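Local coordinates for protein xylanase 10C (Pseudomonas cellulosa, PDB 1GNY) that cleaves internal linkages of xylan and, through its N-terminal family 15 carbohydrate-binding module, the part described here, binds xylan and xylooligosaccharides, at residues I5-D8 with G12-G15; F46-P51 with V145-A150; A67-S72 with I130-T135; S98-T101 with D105-L108. All blocks are in the same frame, centred on the assembly; numbering follows the deposited sequence.

Contact 1 (I5-D8 with G12-G15); sequences IEVD and GWRG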
loop_
_atom_site.group_PDB
_atom_site.type_symbol
_atom_site.label_atom_id
_atom_site.label_comp_id
_atom_site.label_asym_id
_atom_site.label_seq_id
_atom_site.Cartn_x
_atom_site.Cartn_y
_atom_site.Cartn_z
ATOM N N ILE A 5 -11.607 -7.427 5.491
ATOM C CA ILE A 5 -11.900 -6.819 4.175
ATOM C C ILE A 5 -10.893 -7.399 3.182
ATOM O O ILE A 5 -9.665 -7.245 3.387
ATOM C CB ILE A 5 -11.724 -5.289 4.222
ATOM C CG1 ILE A 5 -12.750 -4.673 5.172
ATOM C CG2 ILE A 5 -11.830 -4.638 2.794
ATOM C CD1 ILE A 5 -12.471 -3.285 5.541
ATOM N N GLU A 6 -11.404 -8.025 2.127
ATOM C CA GLU A 6 -10.572 -8.532 1.008
ATOM C C GLU A 6 -10.710 -7.537 -0.126
ATOM O O GLU A 6 -11.795 -7.357 -0.660
ATOM C CB GLU A 6 -11.010 -9.924 0.557
ATOM C CG GLU A 6 -10.844 -10.928 1.681
ATOM C CD GLU A 6 -11.124 -12.351 1.262
ATOM O OE1 GLU A 6 -11.628 -12.558 0.132
ATOM O OE2 GLU A 6 -10.837 -13.249 2.080
ATOM N N VAL A 7 -9.612 -6.892 -0.498
ATOM C CA VAL A 7 -9.631 -5.836 -1.512
ATOM C C VAL A 7 -9.699 -6.392 -2.945
ATOM O O VAL A 7 -8.974 -7.339 -3.321
ATOM C CB VAL A 7 -8.380 -4.910 -1.355
ATOM C CG1 VAL A 7 -8.261 -3.836 -2.466
ATOM C CG2 VAL A 7 -8.360 -4.250 0.023
ATOM N N ASP A 8 -10.573 -5.787 -3.746
ATOM C CA ASP A 8 -10.712 -6.134 -5.171
ATOM C C ASP A 8 -9.408 -5.805 -5.911
ATOM O O ASP A 8 -8.921 -4.680 -5.833
ATOM C CB ASP A 8 -11.884 -5.333 -5.769
ATOM C CG ASP A 8 -12.281 -5.779 -7.147
ATOM O OD1 ASP A 8 -11.625 -6.630 -7.764
ATOM O OD2 ASP A 8 -13.313 -5.302 -7.652
ATOM N N GLY A 12 -10.708 -0.632 -9.304
ATOM C CA GLY A 12 -10.540 0.343 -8.254
ATOM C C GLY A 12 -9.133 0.795 -7.911
ATOM O O GLY A 12 -8.978 1.645 -7.035
ATOM N N TRP A 13 -8.129 0.273 -8.597
ATOM C CA TRP A 13 -6.762 0.715 -8.343
ATOM C C TRP A 13 -6.322 1.840 -9.284
ATOM O O TRP A 13 -6.823 1.979 -10.402
ATOM C CB TRP A 13 -5.780 -0.436 -8.445
ATOM C CG TRP A 13 -5.825 -1.450 -7.302
ATOM C CD1 TRP A 13 -6.748 -2.441 -7.096
ATOM C CD2 TRP A 13 -4.852 -1.591 -6.269
ATOM N NE1 TRP A 13 -6.409 -3.186 -5.992
ATOM C CE2 TRP A 13 -5.247 -2.681 -5.460
ATOM C CE3 TRP A 13 -3.669 -0.893 -5.935
ATOM C CZ2 TRP A 13 -4.515 -3.084 -4.361
ATOM C CZ3 TRP A 13 -2.937 -1.305 -4.878
ATOM C CH2 TRP A 13 -3.359 -2.392 -4.080
ATOM N N ARG A 14 -5.328 2.599 -8.830
ATOM C CA ARG A 14 -4.715 3.708 -9.590
ATOM C C ARG A 14 -3.234 3.773 -9.305
ATOM O O ARG A 14 -2.785 3.346 -8.243
ATOM C CB ARG A 14 -5.255 5.080 -9.122
ATOM C CG ARG A 14 -6.739 5.273 -9.060
ATOM C CD ARG A 14 -7.132 6.662 -8.510
ATOM N NE ARG A 14 -6.850 6.943 -7.082
ATOM C CZ ARG A 14 -7.634 6.561 -6.072
ATOM N NH1 ARG A 14 -8.741 5.876 -6.286
ATOM N NH2 ARG A 14 -7.339 6.894 -4.823
ATOM N N GLY A 15 -2.478 4.329 -10.251
ATOM C CA GLY A 15 -1.116 4.732 -9.961
ATOM C C GLY A 15 -1.174 5.934 -9.015
ATOM O O GLY A 15 -2.202 6.626 -8.875
#

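Contact 2 (F46-P51 with V145-A150); sequences FDIARP and VTITLA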
loop_
_atom_site.group_PDB
_atom_site.type_symbol
_atom_site.label_atom_id
_atom_site.label_comp_id
_atom_site.label_asym_id
_atom_site.label_seq_id
_atom_site.Cartn_x
_atom_site.Cartn_y
_atom_site.Cartn_z
ATOM N N PHE A 46 -5.661 2.310 -3.723
ATOM C CA PHE A 46 -7.094 2.082 -3.857
ATOM C C PHE A 46 -7.744 2.821 -2.694
ATOM O O PHE A 46 -7.071 3.262 -1.749
ATOM C CB PHE A 46 -7.439 0.584 -3.820
ATOM C CG PHE A 46 -7.064 -0.082 -2.523
ATOM C CD1 PHE A 46 -5.775 -0.559 -2.332
ATOM C CD2 PHE A 46 -7.982 -0.165 -1.468
ATOM C CE1 PHE A 46 -5.403 -1.127 -1.117
ATOM C CE2 PHE A 46 -7.603 -0.737 -0.256
ATOM C CZ PHE A 46 -6.320 -1.193 -0.079
ATOM N N ASP A 47 -9.066 2.903 -2.730
ATOM C CA ASP A 47 -9.786 3.572 -1.658
ATOM C C ASP A 47 -10.626 2.626 -0.817
ATOM O O ASP A 47 -11.276 1.717 -1.335
ATOM C CB ASP A 47 -10.754 4.614 -2.206
ATOM C CG ASP A 47 -10.082 5.688 -2.964
ATOM O OD1 ASP A 47 -8.949 6.102 -2.597
ATOM O OD2 ASP A 47 -10.641 6.206 -3.942
ATOM N N ILE A 48 -10.599 2.842 0.482
ATOM C CA ILE A 48 -11.546 2.241 1.400
ATOM C C ILE A 48 -12.661 3.282 1.519
ATOM O O ILE A 48 -12.455 4.429 1.948
ATOM C CB ILE A 48 -10.934 1.905 2.763
ATOM C CG1 ILE A 48 -9.925 0.751 2.646
ATOM C CG2 ILE A 48 -12.039 1.526 3.814
ATOM C CD1 ILE A 48 -10.475 -0.609 2.150
ATOM N N ALA A 49 -13.873 2.852 1.176
ATOM C CA ALA A 49 -15.027 3.745 1.265
ATOM C C ALA A 49 -15.421 4.133 2.693
ATOM O O ALA A 49 -15.554 3.275 3.593
ATOM C CB ALA A 49 -16.241 3.087 0.568
ATOM N N ARG A 50 -15.654 5.428 2.873
ATOM C CA ARG A 50 -16.129 5.926 4.146
ATOM C C ARG A 50 -17.490 5.328 4.539
ATOM O O ARG A 50 -18.282 4.869 3.670
ATOM C CB ARG A 50 -16.251 7.442 4.109
ATOM C CG ARG A 50 -17.071 7.938 2.917
ATOM C CD ARG A 50 -17.441 9.378 3.063
ATOM N NE ARG A 50 -17.882 10.161 1.943
ATOM C CZ ARG A 50 -17.562 10.079 0.653
ATOM N NH1 ARG A 50 -17.248 8.995 -0.091
ATOM N NH2 ARG A 50 -17.801 11.218 0.062
ATOM N N PRO A 51 -17.752 5.285 5.851
ATOM C CA PRO A 51 -16.889 5.744 6.958
ATOM C C PRO A 51 -15.886 4.691 7.300
ATOM O O PRO A 51 -16.012 3.539 6.833
ATOM C CB PRO A 51 -17.892 5.892 8.092
ATOM C CG PRO A 51 -18.833 4.698 7.841
ATOM C CD PRO A 51 -18.993 4.653 6.346
ATOM N N VAL A 145 -4.619 -7.886 -0.993
ATOM C CA VAL A 145 -4.555 -6.990 0.170
ATOM C C VAL A 145 -5.700 -7.367 1.104
ATOM O O VAL A 145 -6.848 -7.413 0.680
ATOM C CB VAL A 145 -4.671 -5.501 -0.194
ATOM C CG1 VAL A 145 -4.613 -4.624 1.040
ATOM C CG2 VAL A 145 -3.580 -5.097 -1.199
ATOM N N THR A 146 -5.380 -7.688 2.349
ATOM C CA THR A 146 -6.434 -8.000 3.308
ATOM C C THR A 146 -6.283 -7.117 4.538
ATOM O O THR A 146 -5.167 -6.948 5.070
ATOM C CB THR A 146 -6.638 -9.515 3.591
ATOM O OG1 THR A 146 -6.244 -9.881 4.897
ATOM C CG2 THR A 146 -5.945 -10.399 2.671
ATOM N N ILE A 147 -7.393 -6.505 4.940
ATOM C CA ILE A 147 -7.402 -5.564 6.069
ATOM C C ILE A 147 -8.245 -6.171 7.187
ATOM O O ILE A 147 -9.418 -6.423 6.993
ATOM C CB ILE A 147 -7.904 -4.176 5.658
ATOM C CG1 ILE A 147 -6.998 -3.635 4.526
ATOM C CG2 ILE A 147 -7.914 -3.218 6.852
ATOM C CD1 ILE A 147 -7.441 -2.348 3.885
ATOM N N THR A 148 -7.635 -6.353 8.342
ATOM C CA THR A 148 -8.331 -6.911 9.512
ATOM C C THR A 148 -8.567 -5.794 10.520
ATOM O O THR A 148 -7.624 -5.273 11.103
ATOM C CB THR A 148 -7.539 -8.052 10.140
ATOM O OG1 THR A 148 -7.374 -9.107 9.182
ATOM C CG2 THR A 148 -8.321 -8.732 11.259
ATOM N N LEU A 149 -9.834 -5.450 10.738
ATOM C CA LEU A 149 -10.202 -4.364 11.665
ATOM C C LEU A 149 -10.158 -4.863 13.117
ATOM O O LEU A 149 -10.296 -6.065 13.384
ATOM C CB LEU A 149 -11.627 -3.839 11.399
ATOM C CG LEU A 149 -11.999 -3.443 9.976
ATOM C CD1 LEU A 149 -13.399 -2.912 9.926
ATOM C CD2 LEU A 149 -11.010 -2.412 9.409
ATOM N N ALA A 150 -10.009 -3.912 14.020
ATOM C CA ALA A 150 -10.121 -4.116 15.482
ATOM C C ALA A 150 -11.589 -3.960 15.900
ATOM O O ALA A 150 -11.944 -3.143 16.773
ATOM C CB ALA A 150 -9.259 -3.096 16.194
#

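Contact 3 (A67-S72 with I130-T135); sequences AEFKAS and IQAKGT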
loop_
_atom_site.group_PDB
_atom_site.type_symbol
_atom_site.label_atom_id
_atom_site.label_comp_id
_atom_site.label_asym_id
_atom_site.label_seq_id
_atom_site.Cartn_x
_atom_site.Cartn_y
_atom_site.Cartn_z
ATOM N N ALA A 67 13.516 -8.502 -10.029
ATOM C CA ALA A 67 14.974 -8.538 -9.816
ATOM C C ALA A 67 15.608 -7.137 -9.888
ATOM O O ALA A 67 16.472 -6.777 -9.071
ATOM C CB ALA A 67 15.618 -9.476 -10.843
ATOM N N GLU A 68 15.171 -6.339 -10.863
ATOM C CA GLU A 68 15.664 -4.968 -10.983
ATOM C C GLU A 68 15.310 -4.118 -9.753
ATOM O O GLU A 68 16.096 -3.261 -9.341
ATOM C CB GLU A 68 15.117 -4.298 -12.254
ATOM C CG GLU A 68 15.829 -4.720 -13.529
ATOM C CD GLU A 68 15.153 -4.176 -14.789
ATOM O OE1 GLU A 68 13.963 -3.790 -14.746
ATOM O OE2 GLU A 68 15.817 -4.118 -15.849
ATOM N N PHE A 69 14.121 -4.342 -9.177
ATOM C CA PHE A 69 13.748 -3.609 -7.954
ATOM C C PHE A 69 14.676 -4.016 -6.801
ATOM O O PHE A 69 15.165 -3.165 -6.054
ATOM C CB PHE A 69 12.278 -3.798 -7.551
ATOM C CG PHE A 69 11.843 -2.905 -6.398
ATOM C CD1 PHE A 69 12.106 -3.240 -5.055
ATOM C CD2 PHE A 69 11.217 -1.707 -6.640
ATOM C CE1 PHE A 69 11.728 -2.388 -4.027
ATOM C CE2 PHE A 69 10.864 -0.856 -5.603
ATOM C CZ PHE A 69 11.128 -1.198 -4.308
ATOM N N LYS A 70 14.861 -5.317 -6.631
ATOM C CA LYS A 70 15.772 -5.776 -5.560
ATOM C C LYS A 70 17.198 -5.183 -5.765
ATOM O O LYS A 70 17.820 -4.694 -4.789
ATOM C CB LYS A 70 15.799 -7.305 -5.483
ATOM C CG LYS A 70 16.864 -7.893 -4.533
ATOM C CD LYS A 70 16.642 -7.545 -3.098
ATOM C CE LYS A 70 17.681 -8.264 -2.204
ATOM N NZ LYS A 70 17.543 -7.921 -0.734
ATOM N N ALA A 71 17.679 -5.184 -7.010
ATOM C CA ALA A 71 19.022 -4.627 -7.333
ATOM C C ALA A 71 19.173 -3.119 -7.046
ATOM O O ALA A 71 20.260 -2.640 -6.670
ATOM C CB ALA A 71 19.420 -4.916 -8.791
ATOM N N SER A 72 18.061 -2.383 -7.138
ATOM C CA SER A 72 18.056 -0.933 -6.945
ATOM C C SER A 72 18.255 -0.514 -5.483
ATOM O O SER A 72 18.496 0.652 -5.200
ATOM C CB SER A 72 16.748 -0.325 -7.454
ATOM O OG SER A 72 15.704 -0.525 -6.504
ATOM N N ILE A 130 0.819 1.105 -1.593
ATOM C CA ILE A 130 2.243 0.755 -1.396
ATOM C C ILE A 130 3.070 1.551 -2.385
ATOM O O ILE A 130 2.672 1.720 -3.539
ATOM C CB ILE A 130 2.475 -0.791 -1.498
ATOM C CG1 ILE A 130 3.874 -1.170 -0.982
ATOM C CG2 ILE A 130 2.151 -1.312 -2.882
ATOM C CD1 ILE A 130 4.086 -2.708 -0.875
ATOM N N GLN A 131 4.224 2.036 -1.945
ATOM C CA GLN A 131 5.079 2.881 -2.784
ATOM C C GLN A 131 6.564 2.563 -2.592
ATOM O O GLN A 131 6.954 2.075 -1.509
ATOM C CB GLN A 131 4.830 4.381 -2.533
ATOM C CG GLN A 131 5.145 4.834 -1.086
ATOM C CD GLN A 131 4.827 6.316 -0.845
ATOM O OE1 GLN A 131 4.280 6.981 -1.743
ATOM N NE2 GLN A 131 5.185 6.838 0.361
ATOM N N ALA A 132 7.338 2.845 -3.613
ATOM C CA ALA A 132 8.776 2.661 -3.558
ATOM C C ALA A 132 9.408 3.876 -2.874
ATOM O O ALA A 132 8.949 5.006 -3.035
ATOM C CB ALA A 132 9.326 2.504 -4.952
ATOM N N LYS A 133 10.486 3.635 -2.143
ATOM C CA LYS A 133 11.253 4.712 -1.502
ATOM C C LYS A 133 12.748 4.498 -1.768
ATOM O O LYS A 133 13.260 3.405 -1.553
ATOM C CB LYS A 133 11.050 4.764 0.015
ATOM C CG LYS A 133 9.605 4.923 0.530
ATOM C CD LYS A 133 9.057 6.255 0.240
ATOM C CE LYS A 133 9.490 7.355 1.236
ATOM N NZ LYS A 133 9.292 8.683 0.471
ATOM N N GLY A 134 13.421 5.569 -2.152
ATOM C CA GLY A 134 14.853 5.576 -2.437
ATOM C C GLY A 134 15.141 5.907 -3.895
ATOM O O GLY A 134 14.681 6.917 -4.385
ATOM N N THR A 135 15.950 5.081 -4.563
ATOM C CA THR A 135 16.236 5.221 -5.977
ATOM C C THR A 135 15.855 3.914 -6.710
ATOM O O THR A 135 16.707 3.132 -7.087
ATOM C CB THR A 135 17.760 5.584 -6.185
ATOM O OG1 THR A 135 18.098 6.750 -5.398
ATOM C CG2 THR A 135 18.036 5.980 -7.603
HETATM O O HOH W 1 17.502 2.934 -3.565
HETATM O O HOH W 2 19.571 2.515 -7.096
#

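Contact 4 (S98-T101 with D105-L108); sequences SELT and DLTL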
loop_
_atom_site.group_PDB
_atom_site.type_symbol
_atom_site.label_atom_id
_atom_site.label_comp_id
_atom_site.label_asym_id
_atom_site.label_seq_id
_atom_site.Cartn_x
_atom_site.Cartn_y
_atom_site.Cartn_z
ATOM N N SER A 98 16.865 -4.911 2.390
ATOM C CA SER A 98 17.531 -6.094 3.012
ATOM C C SER A 98 16.574 -7.247 3.374
ATOM O O SER A 98 16.967 -8.423 3.365
ATOM C CB SER A 98 18.357 -5.673 4.237
ATOM O OG SER A 98 17.551 -5.117 5.244
ATOM N N GLU A 99 15.312 -6.919 3.604
ATOM C CA GLU A 99 14.307 -7.901 3.950
ATOM C C GLU A 99 13.485 -8.351 2.751
ATOM O O GLU A 99 12.602 -9.200 2.886
ATOM C CB GLU A 99 13.428 -7.339 5.044
ATOM C CG GLU A 99 14.246 -6.647 6.152
ATOM C CD GLU A 99 15.252 -7.563 6.827
ATOM O OE1 GLU A 99 14.816 -8.523 7.502
ATOM O OE2 GLU A 99 16.476 -7.334 6.690
ATOM N N LEU A 100 13.735 -7.777 1.594
ATOM C CA LEU A 100 13.043 -8.208 0.365
ATOM C C LEU A 100 13.883 -9.199 -0.441
ATOM O O LEU A 100 15.114 -9.297 -0.300
ATOM C CB LEU A 100 12.728 -6.988 -0.487
ATOM C CG LEU A 100 11.971 -5.811 0.184
ATOM C CD1 LEU A 100 11.935 -4.603 -0.773
ATOM C CD2 LEU A 100 10.597 -6.243 0.601
ATOM N N THR A 101 13.200 -9.878 -1.351
ATOM C CA THR A 101 13.807 -10.797 -2.310
ATOM C C THR A 101 12.952 -10.805 -3.575
ATOM O O THR A 101 11.727 -10.583 -3.521
ATOM C CB THR A 101 13.896 -12.242 -1.760
ATOM O OG1 THR A 101 14.508 -13.103 -2.744
ATOM C CG2 THR A 101 12.539 -12.848 -1.508
ATOM N N ASP A 105 7.387 -14.901 -3.574
ATOM C CA ASP A 105 6.378 -13.964 -3.064
ATOM C C ASP A 105 6.650 -13.694 -1.574
ATOM O O ASP A 105 7.242 -14.529 -0.857
ATOM C CB ASP A 105 4.950 -14.520 -3.138
ATOM C CG ASP A 105 4.437 -14.685 -4.548
ATOM O OD1 ASP A 105 5.069 -14.165 -5.493
ATOM O OD2 ASP A 105 3.404 -15.347 -4.805
ATOM N N LEU A 106 6.188 -12.541 -1.107
ATOM C CA LEU A 106 6.330 -12.106 0.294
ATOM C C LEU A 106 5.042 -11.508 0.821
ATOM O O LEU A 106 4.246 -10.951 0.057
ATOM C CB LEU A 106 7.368 -10.994 0.410
ATOM C CG LEU A 106 8.771 -11.303 -0.059
ATOM C CD1 LEU A 106 9.512 -9.998 -0.353
ATOM C CD2 LEU A 106 9.476 -12.186 0.982
ATOM N N THR A 107 4.873 -11.585 2.136
ATOM C CA THR A 107 3.752 -10.938 2.820
ATOM C C THR A 107 4.312 -9.792 3.648
ATOM O O THR A 107 5.158 -9.994 4.563
ATOM C CB THR A 107 2.976 -11.898 3.729
ATOM O OG1 THR A 107 2.373 -12.932 2.934
ATOM C CG2 THR A 107 1.802 -11.206 4.389
ATOM N N LEU A 108 3.845 -8.591 3.340
ATOM C CA LEU A 108 4.212 -7.383 4.068
ATOM C C LEU A 108 3.010 -6.877 4.853
ATOM O O LEU A 108 1.891 -6.911 4.369
ATOM C CB LEU A 108 4.673 -6.297 3.106
ATOM C CG LEU A 108 5.855 -6.678 2.213
ATOM C CD1 LEU A 108 6.213 -5.536 1.303
ATOM C CD2 LEU A 108 7.077 -7.096 3.021
#

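Contact 1 (I5-D8 with G12-G15)
The indole of Trp-13 reaches back across the chain reversal between 5-8 and 12-15 and overlaps the backbone carbonyl of Asp-8 and one methyl of Val-7. Its CG lies anti to its own carbonyl carbon (chi1 -72°), which carries the pyrrole edge toward the earlier segment although the CB itself does not point there. Trp-13 NE1 then donates to Asp-8 O at 2.9 Å, a bond bent to 135° at the hydrogen. The oxygen sits close to the ring plane, so the bond helps to hold the rotation of the indole as well as giving a buried N-H its acceptor. Beside it, Val-7 CG1 approaches Trp-13 NE1 obliquely at 4.0 Å, the two side chains crossing nearly at a right angle. A phenylalanine in place of Trp-13 would probably leave the Asp-8 carbonyl without its indole donor and thin the packing over Val-7. The carboxylate of Asp-8 turns instead to Asn-11 and the backbone N of Ala-10, within the turn itself. The pair bridges the two sheets of the module: Val-7 hydrogen-bonds through its backbone to Val-145 of strand 139-149, while Trp-13 packs on Ala-44 of strand 42-48.

Contact 2 (F46-P51 with V145-A150)
Three apolar approaches join Phe-46 and Ile-48 to Val-145 and Ile-147. Phe-46 CZ meets Val-145 CG1 at 4.0 Å, the methyl coming in at a slant to the ring. Against the ring edge, near its plane, lies Ile-147 CD1, 4.3 Å from Phe-46 CZ. That same methyl also meets Ile-48 CD1 at 3.9 Å, the two isoleucines reaching toward each other tip to tip. Ile-147 CD1 is thus shared between an aromatic edge and an aliphatic end. Phe-46 holds CG between its backbone N and carbonyl carbon (chi1 62°), which turns the ring across to Val-145; Ile-48 CD1 lies at the edge of the Phe-46 ring, in its plane. This is face-to-face packing in a beta-sandwich: the axes of segments 46-48 and 145-149, which belong to different sheets, approach to 11.4 Å at 21°, in nearly the same direction, and the segments meet through side chains alone. Further out, each strand is held by its own sheet. Backbone bonds tie Phe-46 to Val-128 and Ile-48 to Val-126 on one side of the sandwich; on the other, Ile-147 pairs with Ile-5 and Thr-146 with Ala-60 of strand 58-65. The ring of Trp-13 meets that of Phe-46 with planes at about 55°, and Ile-59 and Met-61 pack on Val-145.

Contact 3 (A67-S72 with I130-T135)
With CG anti to the backbone N (chi1 -173°), Phe-69 swings its ring from the short helix 67-72 toward strand 126-133, where the CB of Ala-132 meets the ring edge, in its plane, 3.8 Å from Phe-69 CE2. Ser-72 places OG between its backbone N and carbonyl carbon (chi1 79°), turning the hydroxyl back along the helix to donate to Phe-69 O at 2.7 Å. That hydroxyl also accepts from the N of Ala-74, two residues further on. Ser-72 CB rests 3.5 Å from Thr-135 O. With an alanine here in place of the serine, the N of Ala-74 is likely to lose this acceptor and the Phe-69 carbonyl its hydroxyl donor. Two waters span the remaining distance: Ser-72 O accepts from both, one of which takes the N-H of Thr-135 at 2.8 Å while the other donates to Thr-135 O at 2.9 Å. Leu-76, Ile-140 and Leu-100 are among the apolar groups around the phenyl ring at this end of the sandwich. The chemistry therefore divides, with an apolar inner half made by direct ring-to-methyl packing and a polar outer half in which the Ser-72 carbonyl and the Thr-135 backbone are joined through water and not directly.

Contact 4 (S98-T101 with D105-L108)
Leu-106 crosses from strand 106-111 to the preceding loop, where it meets Leu-100 and Thr-101. Its CB points toward residues 98-101, and CG lies anti to the carbonyl carbon (chi1 -59°), which carries the branch point toward the loop; from there the second torsion (159°) parts the two methyls. CD1 comes against the backbone, 3.8 Å from Thr-101 N and 4.0 Å from Leu-100 CA; it also meets Leu-100 CD2 at 4.0 Å, the two leucines crossing at about a right angle. CD2 takes the other branch, to Thr-101 CG2 at 4.0 Å. The two segments flank a short chain reversal in which the loop folds back over the start of the strand it leads into, within a beta-sandwich module: backbone bonds from Leu-106 to Val-63 and from Leu-108 to Met-61 set strand 106-111 beside the antiparallel strand 58-65. Leu-108, two residues along the same strand, adds a looser approach, its CD2 lying 4.4 Å from Leu-100 CD2. Both Leu-100 and Leu-108 also touch Leu-76 of strand 75-82, in the other sheet. Polar groups find partners around this apolar patch. Thr-101 OG1 binds the N of Asp-103 inside the turn, while the carboxylate of Asp-105 pairs with Lys-143 and accepts from Asn-64, a residue of the sodium site.

Overall arrangement
Contact 2 is the most buried of the four and purely apolar, joining the two sheets face to face; the others are partly buried. Contact 1 touches it directly, through rings and methyls as well as the salt bridge from Arg-14 to Asp-47, and its segments lie on strands adjoining those of contact 2. Contacts 3 and 4 lie together on the same side of the chain's centre, about 25 and 22 Å from contact 2 between centres. They meet where Lys-70 binds the carbonyl of Leu-100. Contacts 1 and 4 each close a short reversal, one with an indole hydrogen bond, the other with aliphatic packing, whereas contact 3 relies partly on water.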